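PDB 3ISL: (S)-ureidoglycine--glyoxylate transaminase from Bacillus subtilis, which catalyses the pyridoxal 5'-phosphate-dependent transfer of an amino group from (S)-ureidoglycine to glyoxylate, yielding oxalurate and glycine in purine breakdown. Local coordinates for residues G18-D23 and G368-K373; R28-P33 and A269-Y274; N47-M52 and Y274-G279; W63-D68 and I209-R214. All blocks are in the same frame, centred on the assembly; numbering follows the deposited sequence.

Contact 1: residues G18-D23 and G368-K373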
loop_
_atom_site.group_PDB
_atom_site.type_symbol
_atom_site.label_atom_id
_atom_site.label_comp_id
_atom_site.label_asym_id
_atom_site.label_seq_id
_atom_site.Cartn_x
_atom_site.Cartn_y
_atom_site.Cartn_z
ATOM N N GLY A 18 11.156 -3.114 13.705
ATOM C CA GLY A 18 10.309 -2.481 12.715
ATOM C C GLY A 18 8.872 -2.480 13.165
ATOM O O GLY A 18 8.447 -3.389 13.866
ATOM N N PRO A 19 8.121 -1.441 12.786
ATOM C CA PRO A 19 8.625 -0.293 12.054
ATOM C C PRO A 19 9.427 0.665 12.973
ATOM O O PRO A 19 9.019 0.883 14.140
ATOM C CB PRO A 19 7.336 0.397 11.567
ATOM C CG PRO A 19 6.312 -0.007 12.616
ATOM C CD PRO A 19 6.660 -1.390 12.979
ATOM N N VAL A 20 10.520 1.235 12.431
ATOM C CA VAL A 20 11.375 2.107 13.186
ATOM C C VAL A 20 11.182 3.601 12.893
ATOM O O VAL A 20 10.310 3.987 12.094
ATOM C CB VAL A 20 12.876 1.652 13.039
ATOM C CG1 VAL A 20 12.994 0.157 13.445
ATOM C CG2 VAL A 20 13.374 1.861 11.580
ATOM N N GLU A 21 11.969 4.450 13.515
ATOM C CA GLU A 21 11.778 5.902 13.382
ATOM C C GLU A 21 12.208 6.286 11.980
ATOM O O GLU A 21 13.131 5.673 11.397
ATOM C CB GLU A 21 12.677 6.642 14.362
ATOM C CG GLU A 21 12.297 6.581 15.772
ATOM C CD GLU A 21 13.438 6.963 16.660
ATOM O OE1 GLU A 21 14.312 7.795 16.260
ATOM O OE2 GLU A 21 13.466 6.410 17.766
ATOM N N VAL A 22 11.565 7.310 11.437
ATOM C CA VAL A 22 11.857 7.851 10.107
ATOM C C VAL A 22 12.776 9.061 10.193
ATOM O O VAL A 22 12.509 9.994 11.034
ATOM C CB VAL A 22 10.528 8.189 9.464
ATOM C CG1 VAL A 22 10.678 8.860 8.112
ATOM C CG2 VAL A 22 9.786 6.846 9.269
ATOM N N ASP A 23 13.809 9.132 9.334
ATOM C CA ASP A 23 14.626 10.367 9.320
ATOM C C ASP A 23 13.704 11.598 9.138
ATOM O O ASP A 23 12.793 11.562 8.297
ATOM C CB ASP A 23 15.699 10.347 8.186
ATOM C CG ASP A 23 16.754 11.489 8.325
ATOM O OD1 ASP A 23 16.398 12.683 8.252
ATOM O OD2 ASP A 23 17.956 11.230 8.534
ATOM N N GLY A 368 18.436 1.625 10.632
ATOM C CA GLY A 368 18.128 2.877 10.037
ATOM C C GLY A 368 18.323 4.067 10.965
ATOM O O GLY A 368 19.331 4.160 11.698
ATOM N N TYR A 369 17.360 4.979 10.961
ATOM C CA TYR A 369 17.493 6.223 11.733
ATOM C C TYR A 369 17.503 5.939 13.243
ATOM O O TYR A 369 18.026 6.729 14.010
ATOM C CB TYR A 369 16.336 7.169 11.407
ATOM C CG TYR A 369 16.577 8.539 12.024
ATOM C CD1 TYR A 369 17.578 9.394 11.491
ATOM C CD2 TYR A 369 15.878 8.945 13.138
ATOM C CE1 TYR A 369 17.840 10.622 12.049
ATOM C CE2 TYR A 369 16.151 10.196 13.734
ATOM C CZ TYR A 369 17.145 11.012 13.189
ATOM O OH TYR A 369 17.389 12.257 13.752
ATOM N N SER A 370 16.821 4.869 13.673
ATOM C CA SER A 370 16.860 4.371 15.072
ATOM C C SER A 370 18.247 3.847 15.527
ATOM O O SER A 370 18.556 3.706 16.773
ATOM C CB SER A 370 15.813 3.240 15.177
ATOM O OG SER A 370 14.485 3.799 15.329
ATOM N N CYS A 371 19.093 3.543 14.538
ATOM C CA CYS A 371 20.413 2.998 14.815
ATOM C C CYS A 371 21.341 4.195 15.051
ATOM O O CYS A 371 22.100 4.611 14.138
ATOM C CB CYS A 371 20.892 2.139 13.635
ATOM S SG CYS A 371 22.461 1.358 13.965
ATOM N N ARG A 372 21.244 4.794 16.244
ATOM C CA ARG A 372 22.050 5.979 16.509
ATOM C C ARG A 372 22.408 6.037 17.965
ATOM O O ARG A 372 21.717 5.469 18.822
ATOM C CB ARG A 372 21.398 7.287 15.989
ATOM C CG ARG A 372 20.231 7.837 16.890
ATOM C CD ARG A 372 19.569 9.057 16.157
ATOM N NE ARG A 372 18.568 9.682 17.023
ATOM C CZ ARG A 372 17.318 9.275 17.046
ATOM N NH1 ARG A 372 16.984 8.275 16.222
ATOM N NH2 ARG A 372 16.396 9.890 17.805
ATOM N N LYS A 373 23.532 6.691 18.262
ATOM C CA LYS A 373 24.057 6.615 19.625
ATOM C C LYS A 373 23.097 7.072 20.708
ATOM O O LYS A 373 23.044 6.450 21.759
ATOM C CB LYS A 373 25.335 7.388 19.732
ATOM C CG LYS A 373 25.174 8.893 19.964
ATOM C CD LYS A 373 26.596 9.569 19.865
ATOM C CE LYS A 373 27.435 9.025 20.990
ATOM N NZ LYS A 373 26.562 7.896 21.526
HETATM O O HOH W 1 14.351 8.759 19.294
#

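Contact 2: residues R28-P33 and A269-Y274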
loop_
_atom_site.group_PDB
_atom_site.type_symbol
_atom_site.label_atom_id
_atom_site.label_comp_id
_atom_site.label_asym_id
_atom_site.label_seq_id
_atom_site.Cartn_x
_atom_site.Cartn_y
_atom_site.Cartn_z
ATOM N N ARG A 28 9.681 15.401 6.693
ATOM C CA ARG A 28 9.290 16.757 6.237
ATOM C C ARG A 28 8.861 16.656 4.780
ATOM O O ARG A 28 8.044 17.412 4.354
ATOM C CB ARG A 28 10.418 17.859 6.393
ATOM C CG ARG A 28 11.635 17.610 5.409
ATOM C CD ARG A 28 12.834 18.621 5.324
ATOM N NE ARG A 28 13.583 18.488 6.527
ATOM C CZ ARG A 28 14.890 18.685 6.737
ATOM N NH1 ARG A 28 15.794 19.003 5.768
ATOM N NH2 ARG A 28 15.299 18.480 7.982
ATOM N N VAL A 29 9.409 15.730 3.995
ATOM C CA VAL A 29 9.027 15.727 2.576
ATOM C C VAL A 29 7.576 15.213 2.314
ATOM O O VAL A 29 7.012 15.433 1.221
ATOM C CB VAL A 29 10.022 14.967 1.627
ATOM C CG1 VAL A 29 9.635 13.447 1.530
ATOM C CG2 VAL A 29 9.959 15.606 0.255
ATOM N N MET A 30 6.944 14.637 3.339
ATOM C CA MET A 30 5.614 13.984 3.110
ATOM C C MET A 30 4.479 15.036 3.192
ATOM O O MET A 30 3.346 14.761 2.839
ATOM C CB MET A 30 5.430 12.822 4.081
ATOM C CG MET A 30 6.379 11.679 3.690
ATOM S SD MET A 30 5.913 10.128 4.476
ATOM C CE MET A 30 6.569 10.442 6.113
ATOM N N SER A 31 4.848 16.257 3.574
ATOM C CA SER A 31 3.938 17.389 3.535
ATOM C C SER A 31 3.970 18.067 2.121
ATOM O O SER A 31 3.257 18.999 1.899
ATOM C CB SER A 31 4.315 18.388 4.677
ATOM O OG SER A 31 5.323 19.355 4.321
ATOM N N THR A 32 4.720 17.539 1.161
ATOM C CA THR A 32 4.763 18.149 -0.201
ATOM C C THR A 32 3.441 17.902 -0.969
ATOM O O THR A 32 2.949 16.803 -0.965
ATOM C CB THR A 32 5.887 17.542 -0.991
ATOM O OG1 THR A 32 7.126 17.691 -0.269
ATOM C CG2 THR A 32 6.026 18.198 -2.368
ATOM N N PRO A 33 2.889 18.927 -1.658
ATOM C CA PRO A 33 1.662 18.658 -2.444
ATOM C C PRO A 33 1.902 17.581 -3.537
ATOM O O PRO A 33 2.940 17.558 -4.214
ATOM C CB PRO A 33 1.276 20.035 -2.999
ATOM C CG PRO A 33 1.739 21.037 -1.793
ATOM C CD PRO A 33 3.161 20.380 -1.486
ATOM N N ALA A 269 1.187 5.305 -5.370
ATOM C CA ALA A 269 0.983 6.013 -4.141
ATOM C C ALA A 269 1.966 7.181 -4.111
ATOM O O ALA A 269 3.191 6.972 -3.849
ATOM C CB ALA A 269 1.231 5.122 -2.969
ATOM N N THR A 270 1.439 8.367 -4.360
ATOM C CA THR A 270 2.240 9.578 -4.564
ATOM C C THR A 270 3.159 9.945 -3.454
ATOM O O THR A 270 4.371 10.019 -3.665
ATOM C CB THR A 270 1.397 10.802 -4.862
ATOM O OG1 THR A 270 0.369 10.431 -5.794
ATOM C CG2 THR A 270 2.386 12.029 -5.429
ATOM N N THR A 271 2.608 10.092 -2.250
ATOM C CA THR A 271 3.353 10.518 -1.111
ATOM C C THR A 271 4.344 9.424 -0.663
ATOM O O THR A 271 5.448 9.744 -0.221
ATOM C CB THR A 271 2.421 10.924 0.047
ATOM O OG1 THR A 271 1.678 12.065 -0.346
ATOM C CG2 THR A 271 3.259 11.210 1.329
ATOM N N MET A 272 3.958 8.152 -0.766
ATOM C CA MET A 272 4.849 7.055 -0.340
ATOM C C MET A 272 6.067 6.958 -1.264
ATOM O O MET A 272 7.130 6.575 -0.837
ATOM C CB MET A 272 4.126 5.689 -0.274
ATOM C CG MET A 272 3.241 5.559 0.996
ATOM S SD MET A 272 4.154 5.835 2.562
ATOM C CE MET A 272 5.544 4.670 2.459
ATOM N N LEU A 273 5.869 7.304 -2.524
ATOM C CA LEU A 273 6.969 7.409 -3.495
ATOM C C LEU A 273 7.923 8.566 -3.204
ATOM O O LEU A 273 9.137 8.373 -3.288
ATOM C CB LEU A 273 6.417 7.554 -4.947
ATOM C CG LEU A 273 7.566 7.489 -5.994
ATOM C CD1 LEU A 273 8.257 6.166 -5.935
ATOM C CD2 LEU A 273 7.155 7.791 -7.427
ATOM N N TYR A 274 7.387 9.751 -2.831
ATOM C CA TYR A 274 8.211 10.845 -2.354
ATOM C C TYR A 274 9.129 10.326 -1.247
ATOM O O TYR A 274 10.371 10.594 -1.252
ATOM C CB TYR A 274 7.365 12.025 -1.763
ATOM C CG TYR A 274 6.564 12.885 -2.749
ATOM C CD1 TYR A 274 6.791 12.823 -4.131
ATOM C CD2 TYR A 274 5.605 13.800 -2.269
ATOM C CE1 TYR A 274 6.065 13.656 -5.016
ATOM C CE2 TYR A 274 4.880 14.590 -3.108
ATOM C CZ TYR A 274 5.110 14.535 -4.495
ATOM O OH TYR A 274 4.328 15.354 -5.353
HETATM O O HOH W 2 2.923 14.281 0.037
#

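Contact 3: residues N47-M52 and Y274-G279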
loop_
_atom_site.group_PDB
_atom_site.type_symbol
_atom_site.label_atom_id
_atom_site.label_comp_id
_atom_site.label_asym_id
_atom_site.label_seq_id
_atom_site.Cartn_x
_atom_site.Cartn_y
_atom_site.Cartn_z
ATOM N N ASN A 47 11.636 7.399 -12.412
ATOM C CA ASN A 47 12.830 6.945 -13.086
ATOM C C ASN A 47 14.077 7.040 -12.232
ATOM O O ASN A 47 14.916 6.181 -12.272
ATOM C CB ASN A 47 13.049 7.643 -14.436
ATOM C CG ASN A 47 11.919 7.343 -15.490
ATOM O OD1 ASN A 47 11.204 6.324 -15.454
ATOM N ND2 ASN A 47 11.773 8.279 -16.444
ATOM N N GLU A 48 14.191 8.104 -11.465
ATOM C CA GLU A 48 15.339 8.228 -10.581
ATOM C C GLU A 48 15.247 7.253 -9.414
ATOM O O GLU A 48 16.265 6.758 -8.882
ATOM C CB GLU A 48 15.330 9.637 -10.010
ATOM C CG GLU A 48 16.602 9.995 -9.288
ATOM C CD GLU A 48 16.709 11.500 -9.155
ATOM O OE1 GLU A 48 15.623 12.170 -9.262
ATOM O OE2 GLU A 48 17.880 11.970 -8.991
ATOM N N THR A 49 14.028 6.976 -8.989
ATOM C CA THR A 49 13.892 6.016 -7.871
ATOM C C THR A 49 14.399 4.628 -8.328
ATOM O O THR A 49 15.075 3.942 -7.552
ATOM C CB THR A 49 12.467 5.908 -7.324
ATOM O OG1 THR A 49 12.100 7.177 -6.742
ATOM C CG2 THR A 49 12.413 4.803 -6.187
ATOM N N MET A 50 14.056 4.219 -9.555
ATOM C CA MET A 50 14.492 2.936 -10.101
ATOM C C MET A 50 16.035 2.871 -10.212
ATOM O O MET A 50 16.627 1.876 -9.802
ATOM C CB MET A 50 13.814 2.605 -11.457
ATOM C CG MET A 50 12.224 2.520 -11.540
ATOM S SD MET A 50 11.913 2.081 -13.238
ATOM C CE MET A 50 10.250 2.609 -13.607
ATOM N N GLU A 51 16.713 3.927 -10.695
ATOM C CA GLU A 51 18.172 3.954 -10.678
ATOM C C GLU A 51 18.740 3.783 -9.267
ATOM O O GLU A 51 19.770 3.199 -9.072
ATOM C CB GLU A 51 18.744 5.275 -11.259
ATOM C CG GLU A 51 18.608 5.432 -12.816
ATOM C CD GLU A 51 19.609 4.534 -13.681
ATOM O OE1 GLU A 51 20.186 3.454 -13.221
ATOM O OE2 GLU A 51 19.813 4.944 -14.869
ATOM N N MET A 52 18.138 4.433 -8.295
ATOM C CA MET A 52 18.674 4.399 -6.938
ATOM C C MET A 52 18.464 3.010 -6.343
ATOM O O MET A 52 19.301 2.512 -5.565
ATOM C CB MET A 52 18.004 5.493 -6.053
ATOM C CG MET A 52 18.635 6.887 -6.296
ATOM S SD MET A 52 18.093 8.154 -5.074
ATOM C CE MET A 52 16.321 8.120 -5.204
ATOM N N TYR A 274 7.387 9.751 -2.831
ATOM C CA TYR A 274 8.211 10.845 -2.354
ATOM C C TYR A 274 9.129 10.326 -1.247
ATOM O O TYR A 274 10.371 10.594 -1.252
ATOM C CB TYR A 274 7.365 12.025 -1.763
ATOM C CG TYR A 274 6.564 12.885 -2.749
ATOM C CD1 TYR A 274 6.791 12.823 -4.131
ATOM C CD2 TYR A 274 5.605 13.800 -2.269
ATOM C CE1 TYR A 274 6.065 13.656 -5.016
ATOM C CE2 TYR A 274 4.880 14.590 -3.108
ATOM C CZ TYR A 274 5.110 14.535 -4.495
ATOM O OH TYR A 274 4.328 15.354 -5.353
ATOM N N ALA A 275 8.494 9.639 -0.290
ATOM C CA ALA A 275 9.170 9.171 0.907
ATOM C C ALA A 275 10.238 8.126 0.564
ATOM O O ALA A 275 11.332 8.220 1.034
ATOM C CB ALA A 275 8.170 8.676 1.966
ATOM N N LEU A 276 9.940 7.196 -0.319
ATOM C CA LEU A 276 10.923 6.207 -0.749
ATOM C C LEU A 276 12.121 6.854 -1.469
ATOM O O LEU A 276 13.300 6.576 -1.161
ATOM C CB LEU A 276 10.232 5.171 -1.701
ATOM C CG LEU A 276 11.140 4.077 -2.192
ATOM C CD1 LEU A 276 11.801 3.226 -0.983
ATOM C CD2 LEU A 276 10.388 3.171 -3.124
ATOM N N ARG A 277 11.812 7.663 -2.470
ATOM C CA ARG A 277 12.831 8.471 -3.142
ATOM C C ARG A 277 13.774 9.155 -2.148
ATOM O O ARG A 277 15.014 8.962 -2.191
ATOM C CB ARG A 277 12.108 9.474 -4.049
ATOM C CG ARG A 277 12.967 10.159 -5.208
ATOM C CD ARG A 277 13.671 11.384 -4.700
ATOM N NE ARG A 277 14.324 12.092 -5.802
ATOM C CZ ARG A 277 15.163 13.112 -5.671
ATOM N NH1 ARG A 277 15.416 13.607 -4.455
ATOM N NH2 ARG A 277 15.715 13.666 -6.772
ATOM N N GLU A 278 13.212 9.916 -1.197
ATOM C CA GLU A 278 14.086 10.583 -0.239
ATOM C C GLU A 278 14.825 9.613 0.669
ATOM O O GLU A 278 15.980 9.842 0.952
ATOM C CB GLU A 278 13.379 11.663 0.576
ATOM C CG GLU A 278 12.810 12.776 -0.245
ATOM C CD GLU A 278 13.882 13.643 -0.960
ATOM O OE1 GLU A 278 14.057 14.838 -0.626
ATOM O OE2 GLU A 278 14.512 13.132 -1.893
ATOM N N GLY A 279 14.161 8.554 1.126
ATOM C CA GLY A 279 14.812 7.560 2.004
ATOM C C GLY A 279 15.985 6.828 1.354
ATOM O O GLY A 279 17.058 6.728 1.944
#

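Contact 4: residues W63-D68 and I209-R214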
loop_
_atom_site.group_PDB
_atom_site.type_symbol
_atom_site.label_atom_id
_atom_site.label_comp_id
_atom_site.label_asym_id
_atom_site.label_seq_id
_atom_site.Cartn_x
_atom_site.Cartn_y
_atom_site.Cartn_z
ATOM N N TRP A 63 15.032 -4.332 -14.002
ATOM C CA TRP A 63 13.807 -4.324 -13.180
ATOM C C TRP A 63 14.142 -4.054 -11.669
ATOM O O TRP A 63 14.691 -4.941 -10.965
ATOM C CB TRP A 63 12.978 -5.601 -13.433
ATOM C CG TRP A 63 12.642 -5.816 -14.946
ATOM C CD1 TRP A 63 11.564 -5.308 -15.613
ATOM C CD2 TRP A 63 13.446 -6.488 -15.959
ATOM N NE1 TRP A 63 11.626 -5.630 -16.964
ATOM C CE2 TRP A 63 12.772 -6.338 -17.203
ATOM C CE3 TRP A 63 14.685 -7.182 -15.938
ATOM C CZ2 TRP A 63 13.272 -6.917 -18.438
ATOM C CZ3 TRP A 63 15.202 -7.743 -17.177
ATOM C CH2 TRP A 63 14.488 -7.597 -18.393
ATOM N N ALA A 64 13.862 -2.819 -11.215
ATOM C CA ALA A 64 13.964 -2.436 -9.810
ATOM C C ALA A 64 13.021 -1.261 -9.567
ATOM O O ALA A 64 13.239 -0.202 -10.095
ATOM C CB ALA A 64 15.398 -2.076 -9.446
ATOM N N TYR A 65 11.980 -1.479 -8.782
ATOM C CA TYR A 65 10.849 -0.545 -8.683
ATOM C C TYR A 65 10.022 -0.989 -7.538
ATOM O O TYR A 65 10.077 -2.153 -7.174
ATOM C CB TYR A 65 10.038 -0.471 -10.005
ATOM C CG TYR A 65 9.416 -1.793 -10.502
ATOM C CD1 TYR A 65 10.065 -2.584 -11.464
ATOM C CD2 TYR A 65 8.195 -2.229 -10.018
ATOM C CE1 TYR A 65 9.481 -3.797 -11.947
ATOM C CE2 TYR A 65 7.614 -3.433 -10.470
ATOM C CZ TYR A 65 8.270 -4.197 -11.415
ATOM O OH TYR A 65 7.663 -5.350 -11.830
ATOM N N PRO A 66 9.284 -0.070 -6.898
ATOM C CA PRO A 66 8.499 -0.517 -5.747
ATOM C C PRO A 66 7.094 -1.043 -6.136
ATOM O O PRO A 66 6.555 -0.668 -7.136
ATOM C CB PRO A 66 8.319 0.768 -4.917
ATOM C CG PRO A 66 8.431 1.840 -5.873
ATOM C CD PRO A 66 9.279 1.391 -7.044
ATOM N N ILE A 67 6.518 -1.890 -5.319
ATOM C CA ILE A 67 5.106 -2.172 -5.499
ATOM C C ILE A 67 4.386 -1.578 -4.266
ATOM O O ILE A 67 4.994 -1.371 -3.186
ATOM C CB ILE A 67 4.771 -3.726 -5.718
ATOM C CG1 ILE A 67 4.984 -4.501 -4.455
ATOM C CG2 ILE A 67 5.515 -4.431 -6.875
ATOM C CD1 ILE A 67 3.604 -4.878 -3.823
ATOM N N ASP A 68 3.088 -1.342 -4.403
ATOM C CA ASP A 68 2.396 -0.532 -3.419
ATOM C C ASP A 68 1.782 -1.581 -2.529
ATOM O O ASP A 68 0.888 -2.309 -2.939
ATOM C CB ASP A 68 1.346 0.348 -4.125
ATOM C CG ASP A 68 1.963 1.476 -4.941
ATOM O OD1 ASP A 68 1.209 2.229 -5.607
ATOM O OD2 ASP A 68 3.225 1.569 -4.944
ATOM N N ILE A 209 11.347 -3.922 -5.099
ATOM C CA ILE A 209 11.695 -5.244 -5.624
ATOM C C ILE A 209 12.697 -5.078 -6.701
ATOM O O ILE A 209 12.754 -4.029 -7.324
ATOM C CB ILE A 209 10.477 -6.055 -6.167
ATOM C CG1 ILE A 209 9.847 -5.373 -7.368
ATOM C CG2 ILE A 209 9.422 -6.257 -5.091
ATOM C CD1 ILE A 209 8.663 -6.209 -8.024
ATOM N N THR A 210 13.478 -6.121 -6.933
ATOM C CA THR A 210 14.298 -6.178 -8.089
ATOM C C THR A 210 14.353 -7.614 -8.601
ATOM O O THR A 210 14.302 -8.596 -7.819
ATOM C CB THR A 210 15.758 -5.616 -7.810
ATOM O OG1 THR A 210 16.466 -5.435 -9.034
ATOM C CG2 THR A 210 16.550 -6.486 -6.885
ATOM N N TYR A 211 14.542 -7.737 -9.909
ATOM C CA TYR A 211 14.741 -9.037 -10.514
ATOM C C TYR A 211 15.391 -8.932 -11.898
ATOM O O TYR A 211 15.404 -7.861 -12.484
ATOM C CB TYR A 211 13.425 -9.796 -10.567
ATOM C CG TYR A 211 12.338 -9.101 -11.341
ATOM C CD1 TYR A 211 12.228 -9.225 -12.744
ATOM C CD2 TYR A 211 11.386 -8.338 -10.677
ATOM C CE1 TYR A 211 11.156 -8.601 -13.446
ATOM C CE2 TYR A 211 10.353 -7.723 -11.359
ATOM C CZ TYR A 211 10.258 -7.834 -12.724
ATOM O OH TYR A 211 9.222 -7.202 -13.320
ATOM N N ASN A 212 15.959 -10.055 -12.357
ATOM C CA ASN A 212 16.755 -10.168 -13.606
ATOM C C ASN A 212 15.937 -10.699 -14.761
ATOM O O ASN A 212 14.717 -10.856 -14.645
ATOM C CB ASN A 212 18.055 -11.023 -13.395
ATOM C CG ASN A 212 17.780 -12.492 -12.948
ATOM O OD1 ASN A 212 16.661 -12.984 -12.996
ATOM N ND2 ASN A 212 18.825 -13.175 -12.522
ATOM N N GLU A 213 16.610 -10.956 -15.889
ATOM C CA GLU A 213 16.015 -11.403 -17.161
ATOM C C GLU A 213 15.521 -12.859 -17.042
ATOM O O GLU A 213 14.482 -13.205 -17.611
ATOM C CB GLU A 213 17.030 -11.194 -18.307
ATOM C CG GLU A 213 16.934 -12.204 -19.478
ATOM C CD GLU A 213 17.831 -11.888 -20.763
ATOM O OE1 GLU A 213 17.263 -11.885 -21.888
ATOM O OE2 GLU A 213 19.078 -11.667 -20.648
ATOM N N ARG A 214 16.217 -13.688 -16.245
ATOM C CA ARG A 214 15.678 -15.034 -15.896
ATOM C C ARG A 214 14.270 -14.936 -15.314
ATOM O O ARG A 214 13.356 -15.618 -15.781
ATOM C CB ARG A 214 16.591 -15.815 -14.933
ATOM C CG ARG A 214 17.993 -16.091 -15.488
ATOM C CD ARG A 214 18.464 -17.536 -15.180
ATOM N NE ARG A 214 18.674 -17.636 -13.772
ATOM C CZ ARG A 214 18.358 -18.647 -12.994
ATOM N NH1 ARG A 214 17.881 -19.765 -13.468
ATOM N NH2 ARG A 214 18.591 -18.517 -11.697
#

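Contact 1: residues G18-D23 and G368-K373
Asp-23 CA lies over one face of the Tyr-369 ring, 4.0 Å from its centroid in a CH-pi contact, while Arg-372 CD stands off the opposite face toward the rim and Glu-21 OE1 sits at the edge. The ring in turn puts CE2 over one face of the Arg-372 guanidinium, whose edge is met by that same OE1. Arg-372 NH1 donates to Glu-21 OE1 over 2.7 Å in a nearly straight salt bridge (164° at the hydrogen), approaching on the syn side. The carboxylate and guanidinium planes are 72° apart. NH2 adds a weak, bent bond to the same oxygen; a water links NH2 to Glu-21 OE2, which also accepts from Ile-14 N. NH1 reaches Tyr-369 O as well, at 2.9 Å. An alanine in place of Arg-372 would probably leave Glu-21 OE1 without its charged mate and take CD away from one tyrosine face. Glu-21 N donates to Ser-370 OG over 3.2 Å, and OG is also bonded to Ile-14 O. The contact ties the loop before helix 24-29 to that before helix 373-389, with Val-20 near Lys-198, which carries the cofactor in the enzyme but is not attached here. Bonds to both of its oxygens would tend to keep Glu-21 ionised.

Contact 2: residues R28-P33 and A269-Y274
The type I beta turn from Val-29 to Thr-32, at the end of helix 24-29, packs against the first turn of helix 270-286, with Met-30 meeting Thr-271 and Thr-32 meeting Tyr-274. The turn is bonded twice onto one carbonyl: Thr-32 N and Thr-32 OG1 both reach Val-29 O from the same face of its plane, the hydroxyl at 2.7 Å. The first torsion (chi1 -55°) sets OG1 beside its own backbone N, within reach of Val-29 O, and CG2 anti to that N. Thr-32 CB packs on Tyr-274 CE2 at 3.8 Å, and CG2 touches the same atom. Earlier in the turn, Met-30 CB touches Thr-271 CG2 at 3.9 Å, the two side chains crossing at about a right angle, and Val-29 CG1 lies 4.2 Å from Tyr-274 CB. A water bridges the two segments: it donates to Met-30 O and Thr-32 O and accepts from Thr-271 OG1 at 2.6 Å. The second subunit closes over this region, its Leu-7 packing on Val-29, its Thr-9 on Thr-32 and its Pro-203 on Thr-271, so the contact lies at the dimer interface. One face of the Tyr-274 ring has Thr-270 O above it, offset toward the rim, while Thr-32 O and Pro-33 O lie at the edge. At the end of the ring, Tyr-274 OH donates to Pro-33 O over 2.8 Å, tilted 23° from the carbonyl plane.

Contact 3: residues N47-M52 and Y274-G279
Arg-277, which reaches across to Glu-48, has its NH1 held by two acceptors: Glu-278 OE2 at 2.8 Å and Arg-5 O of the second subunit. The setting is a helix-helix packing in which 47-52 and 274-279 run in broadly the same direction, axes 9.8 Å apart and inclined at 42°. Arg-277 NH2 donates to Glu-48 OE1 over 2.9 Å, so the three residues form a salt-bridge network. The carboxylate of Glu-48 meets the edge of the guanidinium, yet the donor stands above the carboxylate plane, 56° out of it. Glu-48 OE2 has a second charged partner in Arg-5 of the second subunit, which brings the dimer interface into the network. A leucine in place of Arg-277 would probably leave Glu-48 and Glu-278 each short of a positive mate and the Arg-5 carbonyl of the second subunit without this donor. Beside the charged groups the helices also meet through van der Waals contacts. Thr-49 CG2 touches Leu-276 CD2 at 4.0 Å, and Thr-49 OG1, which is bonded to Ile-45 O in its own helix, lies beside the arginine CB and CG. The Met-52 chain bends at its last torsion (chi3 -56°), and its CE rests 3.4 Å from Arg-277 O and 3.9 Å from Arg-277 CG.

Contact 4: residues W63-D68 and I209-R214
Trp-63 to Tyr-65 pair with Ile-209 to Tyr-211 as antiparallel strands at one margin of the mixed sheet, where 63-68 is the outermost strand within the chain. Strand 206-211 runs against both its neighbours, consistent with the large-domain sheet of fold-type I PLP enzymes. The evidence for the pairing is the axis angle of 166° and the reciprocal bonds of the hydrogen-bonded pair Tyr-65 and Ile-209: Tyr-65 N to Ile-209 O and Ile-209 N to Tyr-65 O, each 3.0 Å. Ala-64 and Thr-210 form the non-hydrogen-bonded pair, their CA atoms 4.1 Å apart. Trp-63 O takes two donors, Tyr-211 N at 3.0 Å and Thr-210 OG1 at 2.7 Å.

Trp-63, Tyr-65, Ile-209 and Tyr-211 share one face of the sheet, against helix 251-257; Ala-64 is on the other, against helix 40-56. Trp-63 CB lies over the Tyr-211 ring, 3.6 Å from its centroid, in a CH-pi contact. The indole five-membered ring and the phenol are near parallel (5°) but displaced, so they barely overlap; across this contact it is Trp-63 CB, more than the indole, that lies over the ring. Ile-209 CG1 lies over a face of Tyr-65 toward the rim, and its CD1 touches Ile-67 CG2 at 3.8 Å. Tyr-65 OH donates to Tyr-211 OH over 2.8 Å, each oxygen at the edge of the other ring. Since Tyr-211 OH is also bonded to Glu-255 OE2, the phenols form a short chain of hydrogen bonds ending on the carboxylate, which would probably polarise both hydroxyls.

In the fold
Contacts 2 and 3 use the same helix, 270-286, and share Tyr-274: its ring serves the turn after helix 24-29, while the next turn of the helix packs on 40-56. Both are largely buried, but water and carbonyl bonds mark the first and a salt-bridge network the second. Contacts 1, 2 and 3 all meet the second subunit. Contact 4 is also buried, yet held by backbone pairing and aromatic packing; it adjoins contact 3 where Met-50 meets Ala-64 and Tyr-65, and Leu-276 meets Pro-66. Contact 1 is only partly buried, lies about 19 Å centre to centre from contacts 2 and 3, and joins two loops through a charged pair bridged also by a water.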